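Local atomic coordinates of uncharacterized Thioredoxin-like protein (Aeropyrum pernix, PDB entry 3HA9), a protein that is of unknown function but has a thioredoxin-like fold and may have oxidoreductase or antioxidant activity. Residues Ala18-Thr23 / Ile30-Val35; Ile41-Ala46 / Pro50-Met55; Val71-Phe76 / Glu99-Phe104; Asp132-Met137 / Val143-Thr148. One frame throughout, in Å; residues are numbered along the deposited sequence. Where two conformers were deposited one is given.

How the interactions relate
Interactions 2 and 3 are buried and pack helices against the main sheet. Interaction 2 sets helix 52-65 on strand 39-45; interaction 3 sets helix 98-108 on strand 69-75, the neighbour of 39-45. Neither has a hydrogen bond between its segments; aromatic rings do most of the touching. Interaction 4 pairs strands 133-138 and 143-148 at the edge of the same sheet, where 143-148 is an outermost strand. It is partly buried and depends on backbone bonds. It also touches interaction 2, where Asp132 meets Ser51 beside the Cys49-Cys52 disulfide. Interaction 1 is a surface contact with two backbone bonds and a water. Its Leu22 packs on Ile72, and its Phe20 and Leu32 meet Met137 of interaction 4.

Interaction 1 of 4, residues Ala18-Thr23 / Ile30-Val35; sequences ASFSLT and ISLNNV
Leu22 and Ile30 pair through both of their backbone polar groups. Leu22 N donates to Ile30 O at 2.8 Å, and Ile30 N returns a bond to Leu22 O. Both bonds are nearly straight, with N-H...O angles of 163° and 164°. This makes an antiparallel hydrogen-bonded pair. Ile30 O has a further, softer contact, because Ser21 CA lies 3.3 Å from it as a CA-H...O neighbour. Beyond the pair the two segments are joined by a water. Leu32 N donates to it at 2.9 Å, and the water gives a weak bond to Phe20 O. Within 30-35, Ser31 O accepts from Asn34 N, and Leu32 O from Val35 N, which shapes the 3-10 turn at 32-34. Apolar side chains add to the pairing. Leu22 CD1 meets Ile30 CD1 at 3.9 Å. Phe20 holds CG between its backbone N and carbonyl carbon (chi1 64°), and from there the ring end reaches Leu32, CZ to CG 3.8 Å. Phe126 also meets the Phe20 ring edge-to-face. The arrangement is a short antiparallel beta hairpin, formed by strands 22-23 and 29-30, like the one that precedes the first core strand in TlpA-like thioredoxin folds.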
loop_
_atom_site.group_PDB
_atom_site.type_symbol
_atom_site.label_atom_id
_atom_site.label_comp_id
_atom_site.label_asym_id
_atom_site.label_seq_id
_atom_site.Cartn_x
_atom_site.Cartn_y
_atom_site.Cartn_z
ATOM N N ALA A 18 -9.342 -6.887 -12.093
ATOM C CA ALA A 18 -8.848 -6.951 -10.699
ATOM C C ALA A 18 -7.544 -6.192 -10.497
ATOM O O ALA A 18 -7.142 -5.912 -9.352
ATOM C CB ALA A 18 -8.674 -8.428 -10.268
ATOM N N SER A 19 -6.891 -5.864 -11.614
ATOM C CA SER A 19 -5.586 -5.217 -11.597
ATOM C C SER A 19 -5.688 -3.761 -11.142
ATOM O O SER A 19 -6.759 -3.146 -11.180
ATOM C CB SER A 19 -4.921 -5.313 -12.982
ATOM O OG SER A 19 -5.503 -4.400 -13.906
ATOM N N PHE A 20 -4.568 -3.218 -10.691
ATOM C CA PHE A 20 -4.544 -1.843 -10.227
ATOM C C PHE A 20 -3.367 -1.067 -10.799
ATOM O O PHE A 20 -2.429 -1.647 -11.347
ATOM C CB PHE A 20 -4.511 -1.803 -8.701
ATOM C CG PHE A 20 -3.265 -2.399 -8.099
ATOM C CD1 PHE A 20 -2.214 -1.581 -7.694
ATOM C CD2 PHE A 20 -3.149 -3.780 -7.924
ATOM C CE1 PHE A 20 -1.059 -2.131 -7.131
ATOM C CE2 PHE A 20 -1.999 -4.331 -7.368
ATOM C CZ PHE A 20 -0.955 -3.505 -6.971
ATOM N N SER A 21 -3.439 0.254 -10.673
ATOM C CA SER A 21 -2.303 1.116 -10.968
ATOM C C SER A 21 -2.143 2.140 -9.840
ATOM O O SER A 21 -3.082 2.391 -9.076
ATOM C CB SER A 21 -2.452 1.777 -12.344
ATOM O OG SER A 21 -2.958 3.098 -12.235
ATOM N N LEU A 22 -0.940 2.688 -9.712
ATOM C CA LEU A 22 -0.618 3.604 -8.631
ATOM C C LEU A 22 -0.030 4.870 -9.234
ATOM O O LEU A 22 0.667 4.792 -10.234
ATOM C CB LEU A 22 0.434 2.971 -7.718
ATOM C CG LEU A 22 0.213 1.532 -7.238
ATOM C CD1 LEU A 22 1.540 0.794 -7.158
ATOM C CD2 LEU A 22 -0.471 1.543 -5.903
ATOM N N THR A 23 -0.318 6.021 -8.628
ATOM C CA THR A 23 0.298 7.299 -9.012
ATOM C C THR A 23 1.339 7.675 -7.964
ATOM O O THR A 23 0.980 7.910 -6.801
ATOM C CB THR A 23 -0.736 8.456 -9.076
ATOM O OG1 THR A 23 -1.351 8.638 -7.789
ATOM C CG2 THR A 23 -1.808 8.185 -10.117
ATOM N N ILE A 30 2.403 3.813 -12.184
ATOM C CA ILE A 30 3.058 2.499 -12.217
ATOM C C ILE A 30 2.104 1.351 -11.880
ATOM O O ILE A 30 0.986 1.572 -11.399
ATOM C CB ILE A 30 4.288 2.418 -11.269
ATOM C CG1 ILE A 30 3.871 2.643 -9.800
ATOM C CG2 ILE A 30 5.388 3.374 -11.725
ATOM C CD1 ILE A 30 4.863 2.097 -8.772
ATOM N N SER A 31 2.561 0.128 -12.135
ATOM C CA SER A 31 1.843 -1.080 -11.740
ATOM C C SER A 31 2.835 -2.073 -11.147
ATOM O O SER A 31 4.003 -1.734 -10.947
ATOM C CB SER A 31 1.091 -1.685 -12.935
ATOM O OG SER A 31 1.987 -2.216 -13.903
ATOM N N LEU A 32 2.382 -3.292 -10.872
ATOM C CA LEU A 32 3.245 -4.320 -10.280
ATOM C C LEU A 32 4.497 -4.639 -11.105
ATOM O O LEU A 32 5.565 -4.899 -10.537
ATOM C CB LEU A 32 2.451 -5.598 -10.011
ATOM C CG LEU A 32 1.643 -5.662 -8.714
ATOM C CD1 LEU A 32 0.760 -6.899 -8.742
ATOM C CD2 LEU A 32 2.566 -5.679 -7.497
ATOM N N ASN A 33 4.353 -4.620 -12.433
ATOM C CA ASN A 33 5.470 -4.829 -13.370
ATOM C C ASN A 33 6.654 -3.908 -13.113
ATOM O O ASN A 33 7.804 -4.293 -13.323
ATOM C CB ASN A 33 5.014 -4.613 -14.816
ATOM C CG ASN A 33 4.026 -5.649 -15.280
ATOM O OD1 ASN A 33 4.392 -6.608 -15.967
ATOM N ND2 ASN A 33 2.759 -5.467 -14.913
ATOM N N ASN A 34 6.361 -2.686 -12.677
ATOM C CA ASN A 34 7.388 -1.687 -12.411
ATOM C C ASN A 34 8.037 -1.833 -11.031
ATOM O O ASN A 34 8.999 -1.122 -10.716
ATOM C CB ASN A 34 6.817 -0.273 -12.586
ATOM N N VAL A 35 7.526 -2.759 -10.217
ATOM C CA VAL A 35 8.027 -2.940 -8.847
ATOM C C VAL A 35 9.038 -4.087 -8.797
ATOM O O VAL A 35 8.795 -5.155 -9.356
ATOM C CB VAL A 35 6.870 -3.172 -7.838
ATOM C CG1 VAL A 35 7.397 -3.250 -6.405
ATOM C CG2 VAL A 35 5.836 -2.062 -7.952
HETATM O O HOH W 1 -0.260 -4.300 -11.284
#

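Interaction 2 of 4, residues Ile41-Ala46 / Pro50-Met55; sequences ILWFMA and PSCVYM
Trp43 and Met55 each carry CG anti to the backbone N, with chi1 of 178° and -172°. Trp43 thereby extends its indole from the strand toward the helix, and Met55 reaches back over it. The Met55 chain then bends at chi2 and chi3, leaving CG as the touching atom and the sulfur farther off, above the five-membered ring. Met55 CG lies 3.3 Å above the indole plane, toward the rim, and 3.5 Å from Trp43 NE1. The sulfur makes a Met-aromatic contact, with Met55 SD 5.3 Å from the centroid of the Trp43 five-membered ring. On the opposite face Met45 CG sits over the centre of the indole. The ring is therefore sandwiched between two methionine side chains.

Cys52 takes the far edge. Its carbonyl oxygen lies near the ring plane, with Cys52 O 3.4 Å from Trp43 CH2. Cys52 CB is 3.6 Å from Trp43 CZ2. The Cys52 sulfur packs against the Met45 side chain, SG 3.7 Å from Met45 CB. The same sulfur forms the disulfide with Cys49.

No hydrogen bond joins the two segments directly. Asp132 links them instead, since OD1 accepts from Trp43 NE1 and OD2 is bonded to Ser51 OG. The buried indole N-H is thus satisfied, and its bond should help to fix the turn of the ring. Strand 39-45 leading into helix 52-65 begins a beta-alpha-beta unit. The Cys49-Cys52 pair at the start of the helix is the CxxC arrangement typical of the redox site of thioredoxin folds.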
loop_
_atom_site.group_PDB
_atom_site.type_symbol
_atom_site.label_atom_id
_atom_site.label_comp_id
_atom_site.label_asym_id
_atom_site.label_seq_id
_atom_site.Cartn_x
_atom_site.Cartn_y
_atom_site.Cartn_z
ATOM N N ILE A 41 4.638 -4.947 -0.551
ATOM C CA ILE A 41 3.827 -4.513 0.578
ATOM C C ILE A 41 3.203 -3.144 0.297
ATOM O O ILE A 41 3.926 -2.160 0.141
ATOM C CB ILE A 41 4.668 -4.464 1.899
ATOM C CG1 ILE A 41 5.317 -5.835 2.168
ATOM C CG2 ILE A 41 3.792 -3.948 3.062
ATOM C CD1 ILE A 41 6.116 -5.919 3.465
ATOM N N LEU A 42 1.867 -3.095 0.217
ATOM C CA LEU A 42 1.153 -1.828 0.103
ATOM C C LEU A 42 0.839 -1.359 1.514
ATOM O O LEU A 42 0.162 -2.055 2.264
ATOM C CB LEU A 42 -0.147 -1.979 -0.710
ATOM C CG LEU A 42 -0.034 -2.609 -2.097
ATOM C CD1 LEU A 42 -1.395 -2.492 -2.818
ATOM C CD2 LEU A 42 1.045 -1.918 -2.910
ATOM N N TRP A 43 1.373 -0.205 1.896
ATOM C CA TRP A 43 1.150 0.292 3.240
ATOM C C TRP A 43 0.304 1.561 3.150
ATOM O O TRP A 43 0.804 2.601 2.714
ATOM C CB TRP A 43 2.490 0.594 3.909
ATOM C CG TRP A 43 2.324 1.154 5.300
ATOM C CD1 TRP A 43 1.306 0.893 6.175
ATOM C CD2 TRP A 43 3.197 2.065 5.955
ATOM N NE1 TRP A 43 1.489 1.597 7.339
ATOM C CE2 TRP A 43 2.646 2.327 7.232
ATOM C CE3 TRP A 43 4.386 2.712 5.581
ATOM C CZ2 TRP A 43 3.252 3.203 8.155
ATOM C CZ3 TRP A 43 5.001 3.593 6.515
ATOM C CH2 TRP A 43 4.428 3.815 7.788
ATOM N N PHE A 44 -0.967 1.452 3.559
ATOM C CA PHE A 44 -1.901 2.591 3.517
ATOM C C PHE A 44 -1.766 3.339 4.821
ATOM O O PHE A 44 -1.948 2.753 5.885
ATOM C CB PHE A 44 -3.332 2.085 3.337
ATOM C CG PHE A 44 -3.582 1.491 1.977
ATOM C CD1 PHE A 44 -4.109 2.295 0.958
ATOM C CD2 PHE A 44 -3.249 0.150 1.695
ATOM C CE1 PHE A 44 -4.333 1.770 -0.319
ATOM C CE2 PHE A 44 -3.467 -0.390 0.412
ATOM C CZ PHE A 44 -3.991 0.405 -0.583
ATOM N N MET A 45 -1.416 4.622 4.729
ATOM C CA MET A 45 -1.021 5.376 5.927
ATOM C C MET A 45 -1.342 6.863 5.804
ATOM O O MET A 45 -1.908 7.301 4.801
ATOM C CB MET A 45 0.461 5.114 6.276
ATOM C CG MET A 45 1.472 5.227 5.103
ATOM S SD MET A 45 1.727 6.891 4.427
ATOM C CE MET A 45 2.690 7.605 5.742
ATOM N N ALA A 46 -1.007 7.612 6.850
ATOM C CA ALA A 46 -1.139 9.076 6.874
ATOM C C ALA A 46 -0.012 9.588 7.737
ATOM O O ALA A 46 0.414 8.898 8.680
ATOM C CB ALA A 46 -2.505 9.485 7.461
ATOM N N PRO A 50 -0.783 8.011 14.535
ATOM C CA PRO A 50 0.068 7.692 15.673
ATOM C C PRO A 50 0.818 6.369 15.543
ATOM O O PRO A 50 2.028 6.324 15.824
ATOM C CB PRO A 50 -0.915 7.660 16.850
ATOM C CG PRO A 50 -1.973 8.653 16.458
ATOM C CD PRO A 50 -2.122 8.471 14.962
ATOM N N SER A 51 0.114 5.319 15.116
ATOM C CA SER A 51 0.675 3.966 15.031
ATOM C C SER A 51 1.686 3.800 13.890
ATOM O O SER A 51 2.508 2.882 13.888
ATOM C CB SER A 51 -0.445 2.925 14.919
ATOM O OG SER A 51 -1.120 3.040 13.666
ATOM N N CYS A 52 1.635 4.706 12.936
ATOM C CA CYS A 52 2.415 4.538 11.717
ATOM C C CYS A 52 3.913 4.684 11.942
ATOM O O CYS A 52 4.703 4.140 11.179
ATOM C CB CYS A 52 1.926 5.487 10.624
ATOM S SG CYS A 52 0.297 5.016 9.989
ATOM N N VAL A 53 4.303 5.420 12.983
ATOM C CA VAL A 53 5.720 5.523 13.334
ATOM C C VAL A 53 6.287 4.139 13.681
ATOM O O VAL A 53 7.390 3.770 13.216
ATOM C CB VAL A 53 5.959 6.557 14.475
ATOM C CG1 VAL A 53 7.421 6.562 14.912
ATOM C CG2 VAL A 53 5.541 7.964 13.996
ATOM N N TYR A 54 5.553 3.389 14.506
ATOM C CA TYR A 54 5.970 2.025 14.832
ATOM C C TYR A 54 5.936 1.128 13.580
ATOM O O TYR A 54 6.855 0.331 13.353
ATOM C CB TYR A 54 5.127 1.415 15.972
ATOM C CG TYR A 54 5.434 -0.049 16.182
ATOM C CD1 TYR A 54 6.679 -0.449 16.675
ATOM C CD2 TYR A 54 4.503 -1.042 15.851
ATOM C CE1 TYR A 54 6.987 -1.795 16.843
ATOM C CE2 TYR A 54 4.802 -2.389 16.022
ATOM C CZ TYR A 54 6.046 -2.758 16.522
ATOM O OH TYR A 54 6.368 -4.087 16.699
ATOM N N MET A 55 4.874 1.230 12.774
ATOM C CA MET A 55 4.844 0.431 11.532
ATOM C C MET A 55 6.043 0.743 10.633
ATOM O O MET A 55 6.618 -0.154 10.019
ATOM C CB MET A 55 3.520 0.614 10.747
ATOM C CG MET A 55 3.380 -0.350 9.548
ATOM S SD MET A 55 3.560 -2.135 9.898
ATOM C CE MET A 55 2.224 -2.315 11.017
#

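Interaction 3 of 4, residues Val71-Phe76 / Glu99-Phe104; sequences VIAIDF and EMFRKF
Phe101 turns one ring face to Asp75 CB, and this is the tight part of the contact. With CG anti to the backbone N (chi1 179°), the Phe101 ring extends from the helix to the strand. Asp75 CB sits 3.5 Å from the ring centroid, only 3° off the ring normal, a CH-pi contact over the centre of the face. The carboxylate stands at 88° to the ring and runs on toward the helix, with Asp75 OD2 3.6 Å from Phe101 CB. The far end of the ring meets Ala73. Ala73 O lies at the ring edge, near its plane, 3.4 Å from Phe101 CZ. Ala73 CB is 4.0 Å from the same CZ.

Helix 98-108 lies in the connection between the parallel neighbouring strands 69-75 and 114-117, as in a thioredoxin-like fold. Phe101 also touches Met115 and Met117 on the second of these strands. Were Phe101 cut back to alanine, Asp75 CB and Ala73 would probably lose the ring that packs on them, opening a gap between helix and strand.

The polar end of Asp75 is held on the strand side, where OD1 accepts from Trp77 N. OD2 comes close to Asp96 OD2, and this would probably favour a proton on one of the two carboxylates. The outer side of the helix is looser. Glu99, Met100, Arg102 and Lys103 are exposed and do not touch the strand segment. Arg102 instead forms a salt bridge with Asp26.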
loop_
_atom_site.group_PDB
_atom_site.type_symbol
_atom_site.label_atom_id
_atom_site.label_comp_id
_atom_site.label_asym_id
_atom_site.label_seq_id
_atom_site.Cartn_x
_atom_site.Cartn_y
_atom_site.Cartn_z
ATOM N N VAL A 71 8.459 -2.101 -0.436
ATOM C CA VAL A 71 7.406 -1.355 0.262
ATOM C C VAL A 71 6.906 -0.195 -0.600
ATOM O O VAL A 71 7.706 0.607 -1.144
ATOM C CB VAL A 71 7.899 -0.813 1.645
ATOM C CG1 VAL A 71 6.862 0.154 2.265
ATOM C CG2 VAL A 71 8.226 -1.981 2.586
ATOM N N ILE A 72 5.589 -0.108 -0.738
ATOM C CA ILE A 72 4.965 1.042 -1.379
ATOM C C ILE A 72 4.175 1.797 -0.297
ATOM O O ILE A 72 3.191 1.263 0.224
ATOM C CB ILE A 72 4.064 0.638 -2.563
ATOM C CG1 ILE A 72 4.865 -0.254 -3.549
ATOM C CG2 ILE A 72 3.477 1.883 -3.220
ATOM C CD1 ILE A 72 4.113 -0.714 -4.795
ATOM N N ALA A 73 4.644 2.998 0.065
ATOM C CA ALA A 73 3.972 3.830 1.071
ATOM C C ALA A 73 2.883 4.609 0.380
ATOM O O ALA A 73 3.164 5.376 -0.537
ATOM C CB ALA A 73 4.958 4.775 1.765
ATOM N N ILE A 74 1.635 4.398 0.808
ATOM C CA ILE A 74 0.478 4.992 0.128
ATOM C C ILE A 74 -0.185 5.929 1.117
ATOM O O ILE A 74 -0.862 5.466 2.031
ATOM C CB ILE A 74 -0.552 3.944 -0.355
ATOM C CG1 ILE A 74 0.085 2.990 -1.357
ATOM C CG2 ILE A 74 -1.779 4.668 -0.993
ATOM C CD1 ILE A 74 -0.782 1.754 -1.739
ATOM N N ASP A 75 0.011 7.234 0.934
ATOM C CA ASP A 75 -0.614 8.204 1.830
ATOM C C ASP A 75 -1.935 8.545 1.184
ATOM O O ASP A 75 -1.960 9.145 0.101
ATOM C CB ASP A 75 0.274 9.457 1.971
ATOM C CG ASP A 75 -0.265 10.462 2.991
ATOM O OD1 ASP A 75 -1.476 10.451 3.285
ATOM O OD2 ASP A 75 0.544 11.273 3.506
ATOM N N PHE A 76 -3.032 8.148 1.835
ATOM C CA PHE A 76 -4.353 8.395 1.276
ATOM C C PHE A 76 -5.046 9.565 1.948
ATOM O O PHE A 76 -6.237 9.817 1.700
ATOM C CB PHE A 76 -5.223 7.106 1.277
ATOM C CG PHE A 76 -5.645 6.615 2.650
ATOM C CD1 PHE A 76 -6.870 7.009 3.210
ATOM C CD2 PHE A 76 -4.859 5.697 3.336
ATOM C CE1 PHE A 76 -7.293 6.509 4.449
ATOM C CE2 PHE A 76 -5.265 5.189 4.575
ATOM C CZ PHE A 76 -6.493 5.593 5.125
ATOM N N GLU A 99 4.920 17.504 1.175
ATOM C CA GLU A 99 6.046 17.807 2.075
ATOM C C GLU A 99 5.963 17.034 3.399
ATOM O O GLU A 99 6.961 16.506 3.876
ATOM C CB GLU A 99 6.139 19.327 2.342
ATOM C CG GLU A 99 7.189 19.723 3.394
ATOM C CD GLU A 99 7.195 21.217 3.776
ATOM O OE1 GLU A 99 6.385 22.022 3.240
ATOM O OE2 GLU A 99 8.046 21.599 4.617
ATOM N N MET A 100 4.783 17.006 4.002
ATOM C CA MET A 100 4.572 16.282 5.262
ATOM C C MET A 100 4.810 14.795 5.091
ATOM O O MET A 100 5.384 14.152 5.978
ATOM C CB MET A 100 3.146 16.511 5.761
ATOM C CG MET A 100 2.907 17.921 6.280
ATOM S SD MET A 100 1.154 18.305 6.634
ATOM C CE MET A 100 0.807 16.949 7.779
ATOM N N PHE A 101 4.335 14.255 3.966
ATOM C CA PHE A 101 4.474 12.841 3.650
ATOM C C PHE A 101 5.957 12.512 3.501
ATOM O O PHE A 101 6.448 11.567 4.123
ATOM C CB PHE A 101 3.683 12.552 2.363
ATOM C CG PHE A 101 3.736 11.107 1.869
ATOM C CD1 PHE A 101 3.994 10.032 2.714
ATOM C CD2 PHE A 101 3.435 10.853 0.542
ATOM C CE1 PHE A 101 4.010 8.691 2.216
ATOM C CE2 PHE A 101 3.442 9.543 0.018
ATOM C CZ PHE A 101 3.717 8.457 0.859
ATOM N N ARG A 102 6.676 13.325 2.720
ATOM C CA ARG A 102 8.126 13.147 2.541
ATOM C C ARG A 102 8.889 13.204 3.842
ATOM O O ARG A 102 9.786 12.383 4.071
ATOM C CB ARG A 102 8.687 14.201 1.584
ATOM C CG ARG A 102 8.309 13.957 0.141
ATOM C CD ARG A 102 8.953 15.002 -0.781
ATOM N NE ARG A 102 8.358 15.046 -2.122
ATOM C CZ ARG A 102 8.611 14.186 -3.108
ATOM N NH1 ARG A 102 9.446 13.169 -2.938
ATOM N NH2 ARG A 102 8.039 14.353 -4.292
ATOM N N LYS A 103 8.519 14.165 4.689
ATOM C CA LYS A 103 9.198 14.359 5.957
ATOM C C LYS A 103 9.005 13.159 6.885
ATOM O O LYS A 103 9.934 12.755 7.572
ATOM C CB LYS A 103 8.715 15.655 6.632
ATOM C CG LYS A 103 9.386 15.977 7.966
ATOM C CD LYS A 103 10.868 16.187 7.787
ATOM C CE LYS A 103 11.473 17.015 8.896
ATOM N NZ LYS A 103 12.727 17.623 8.407
ATOM N N PHE A 104 7.797 12.609 6.891
ATOM C CA PHE A 104 7.498 11.428 7.698
ATOM C C PHE A 104 8.369 10.269 7.249
ATOM O O PHE A 104 9.022 9.588 8.073
ATOM C CB PHE A 104 6.003 11.062 7.616
ATOM C CG PHE A 104 5.667 9.788 8.309
ATOM C CD1 PHE A 104 5.322 9.785 9.654
ATOM C CD2 PHE A 104 5.738 8.565 7.626
ATOM C CE1 PHE A 104 5.037 8.573 10.315
ATOM C CE2 PHE A 104 5.458 7.357 8.282
ATOM C CZ PHE A 104 5.103 7.367 9.628
#

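Interaction 4 of 4, residues Asp132-Met137 / Val143-Thr148; sequences DYIVIM and VLYAGT
The Tyr133 ring lies across the peptide of Gly147, brought there with CG anti to the backbone N (chi1 -173°). Gly147 O is 3.5 Å above one face of the Tyr133 ring, offset toward the rim. At the ring edge, in plane, is Thr148 OG1, 3.3 Å from Tyr133 CD1. The hydroxyl end goes on to Ala146, with Tyr133 OH 3.5 Å from Ala146 CB. A leucine in place of Tyr133 would probably uncover the Gly147 peptide and lose the contact with Ala146. On the other face of the sheet the Tyr145 and Ile134 side chains cross at about a right angle, Tyr145 CD2 being 4.0 Å from Ile134 CG2.

The two rings thus lie on opposite faces of an antiparallel beta hairpin. Ile134 and Gly147 exchange two backbone bonds, and Ile136 N donates to Tyr145 O at 2.8 Å. Next, a classic beta bulge sets two residues, Leu144 and Tyr145, opposite the one residue Ile136. Ile136 O takes a bond from Leu144 N at 2.8 Å and a weak one from Tyr145 N at 3.5 Å. Thr148 OG1 is hydrogen-bonded to Ser130 OG.

The inner strand also bonds to strand 39-45 on its other side. Backbone bonds therefore set the register here, and the single acceptor at Ile136 absorbs the extra residue of the bulge.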
loop_
_atom_site.group_PDB
_atom_site.type_symbol
_atom_site.label_atom_id
_atom_site.label_comp_id
_atom_site.label_asym_id
_atom_site.label_seq_id
_atom_site.Cartn_x
_atom_site.Cartn_y
_atom_site.Cartn_z
ATOM N N ASP A 132 -3.565 2.754 9.067
ATOM C CA ASP A 132 -2.316 1.996 9.203
ATOM C C ASP A 132 -2.652 0.571 8.792
ATOM O O ASP A 132 -2.849 -0.319 9.626
ATOM C CB ASP A 132 -1.756 2.093 10.635
ATOM C CG ASP A 132 -0.353 1.498 10.780
ATOM O OD1 ASP A 132 0.160 0.891 9.819
ATOM O OD2 ASP A 132 0.230 1.591 11.898
ATOM N N TYR A 133 -2.713 0.360 7.484
ATOM C CA TYR A 133 -3.273 -0.873 6.941
ATOM C C TYR A 133 -2.304 -1.435 5.933
ATOM O O TYR A 133 -1.748 -0.700 5.131
ATOM C CB TYR A 133 -4.638 -0.567 6.280
ATOM C CG TYR A 133 -5.417 -1.791 5.810
ATOM C CD1 TYR A 133 -6.273 -2.473 6.681
ATOM C CD2 TYR A 133 -5.317 -2.237 4.484
ATOM C CE1 TYR A 133 -6.989 -3.581 6.246
ATOM C CE2 TYR A 133 -6.026 -3.369 4.039
ATOM C CZ TYR A 133 -6.863 -4.020 4.931
ATOM O OH TYR A 133 -7.563 -5.126 4.520
ATOM N N ILE A 134 -2.121 -2.751 5.973
ATOM C CA ILE A 134 -1.084 -3.430 5.205
ATOM C C ILE A 134 -1.732 -4.443 4.263
ATOM O O ILE A 134 -2.606 -5.208 4.682
ATOM C CB ILE A 134 -0.110 -4.163 6.188
ATOM C CG1 ILE A 134 0.794 -3.152 6.920
ATOM C CG2 ILE A 134 0.702 -5.267 5.484
ATOM C CD1 ILE A 134 1.914 -2.578 6.056
ATOM N N VAL A 135 -1.359 -4.405 2.985
ATOM C CA VAL A 135 -1.661 -5.506 2.045
ATOM C C VAL A 135 -0.342 -6.096 1.543
ATOM O O VAL A 135 0.492 -5.377 0.981
ATOM C CB VAL A 135 -2.495 -5.019 0.839
ATOM C CG1 VAL A 135 -2.839 -6.197 -0.105
ATOM C CG2 VAL A 135 -3.767 -4.354 1.325
ATOM N N ILE A 136 -0.151 -7.401 1.735
ATOM C CA ILE A 136 1.046 -8.073 1.207
ATOM C C ILE A 136 0.636 -8.985 0.059
ATOM O O ILE A 136 -0.276 -9.800 0.222
ATOM C CB ILE A 136 1.773 -8.893 2.283
ATOM C CG1 ILE A 136 2.113 -7.997 3.475
ATOM C CG2 ILE A 136 3.047 -9.539 1.695
ATOM C CD1 ILE A 136 2.673 -8.750 4.683
ATOM N N MET A 137 1.288 -8.810 -1.094
ATOM C CA MET A 137 0.995 -9.588 -2.303
ATOM C C MET A 137 2.280 -10.184 -2.880
ATOM O O MET A 137 3.362 -9.636 -2.683
ATOM C CB MET A 137 0.383 -8.687 -3.383
ATOM C CG MET A 137 -1.123 -8.506 -3.325
ATOM S SD MET A 137 -1.696 -7.156 -4.434
ATOM C CE MET A 137 -0.245 -6.745 -5.183
ATOM N N VAL A 143 -2.910 -12.525 -2.503
ATOM C CA VAL A 143 -2.848 -11.742 -1.264
ATOM C C VAL A 143 -2.448 -12.653 -0.123
ATOM O O VAL A 143 -3.163 -13.606 0.208
ATOM C CB VAL A 143 -4.179 -11.025 -0.950
ATOM C CG1 VAL A 143 -4.077 -10.252 0.390
ATOM C CG2 VAL A 143 -4.572 -10.094 -2.103
ATOM N N LEU A 144 -1.294 -12.346 0.473
ATOM C CA LEU A 144 -0.718 -13.150 1.542
ATOM C C LEU A 144 -1.175 -12.682 2.922
ATOM O O LEU A 144 -1.139 -13.445 3.896
ATOM C CB LEU A 144 0.804 -13.122 1.428
ATOM C CG LEU A 144 1.528 -14.105 0.499
ATOM C CD1 LEU A 144 0.658 -14.727 -0.607
ATOM C CD2 LEU A 144 2.847 -13.501 -0.063
ATOM N N TYR A 145 -1.582 -11.418 2.995
ATOM C CA TYR A 145 -2.146 -10.811 4.200
ATOM C C TYR A 145 -2.772 -9.464 3.832
ATOM O O TYR A 145 -2.223 -8.734 2.994
ATOM C CB TYR A 145 -1.054 -10.576 5.263
ATOM C CG TYR A 145 -1.558 -9.832 6.472
ATOM C CD1 TYR A 145 -2.146 -10.511 7.537
ATOM C CD2 TYR A 145 -1.467 -8.435 6.541
ATOM C CE1 TYR A 145 -2.622 -9.820 8.651
ATOM C CE2 TYR A 145 -1.941 -7.747 7.635
ATOM C CZ TYR A 145 -2.521 -8.439 8.685
ATOM O OH TYR A 145 -2.988 -7.729 9.772
ATOM N N ALA A 146 -3.904 -9.137 4.443
ATOM C CA ALA A 146 -4.385 -7.750 4.447
ATOM C C ALA A 146 -5.051 -7.480 5.780
ATOM O O ALA A 146 -5.933 -8.227 6.201
ATOM C CB ALA A 146 -5.343 -7.495 3.314
ATOM N N GLY A 147 -4.629 -6.418 6.453
ATOM C CA GLY A 147 -5.211 -6.103 7.741
ATOM C C GLY A 147 -4.634 -4.868 8.385
ATOM O O GLY A 147 -3.583 -4.364 7.975
ATOM N N THR A 148 -5.329 -4.383 9.406
ATOM C CA THR A 148 -4.870 -3.221 10.159
ATOM C C THR A 148 -3.788 -3.621 11.163
ATOM O O THR A 148 -3.886 -4.664 11.820
ATOM C CB THR A 148 -6.040 -2.515 10.881
ATOM O OG1 THR A 148 -6.953 -2.000 9.908
ATOM C CG2 THR A 148 -5.535 -1.352 11.697
#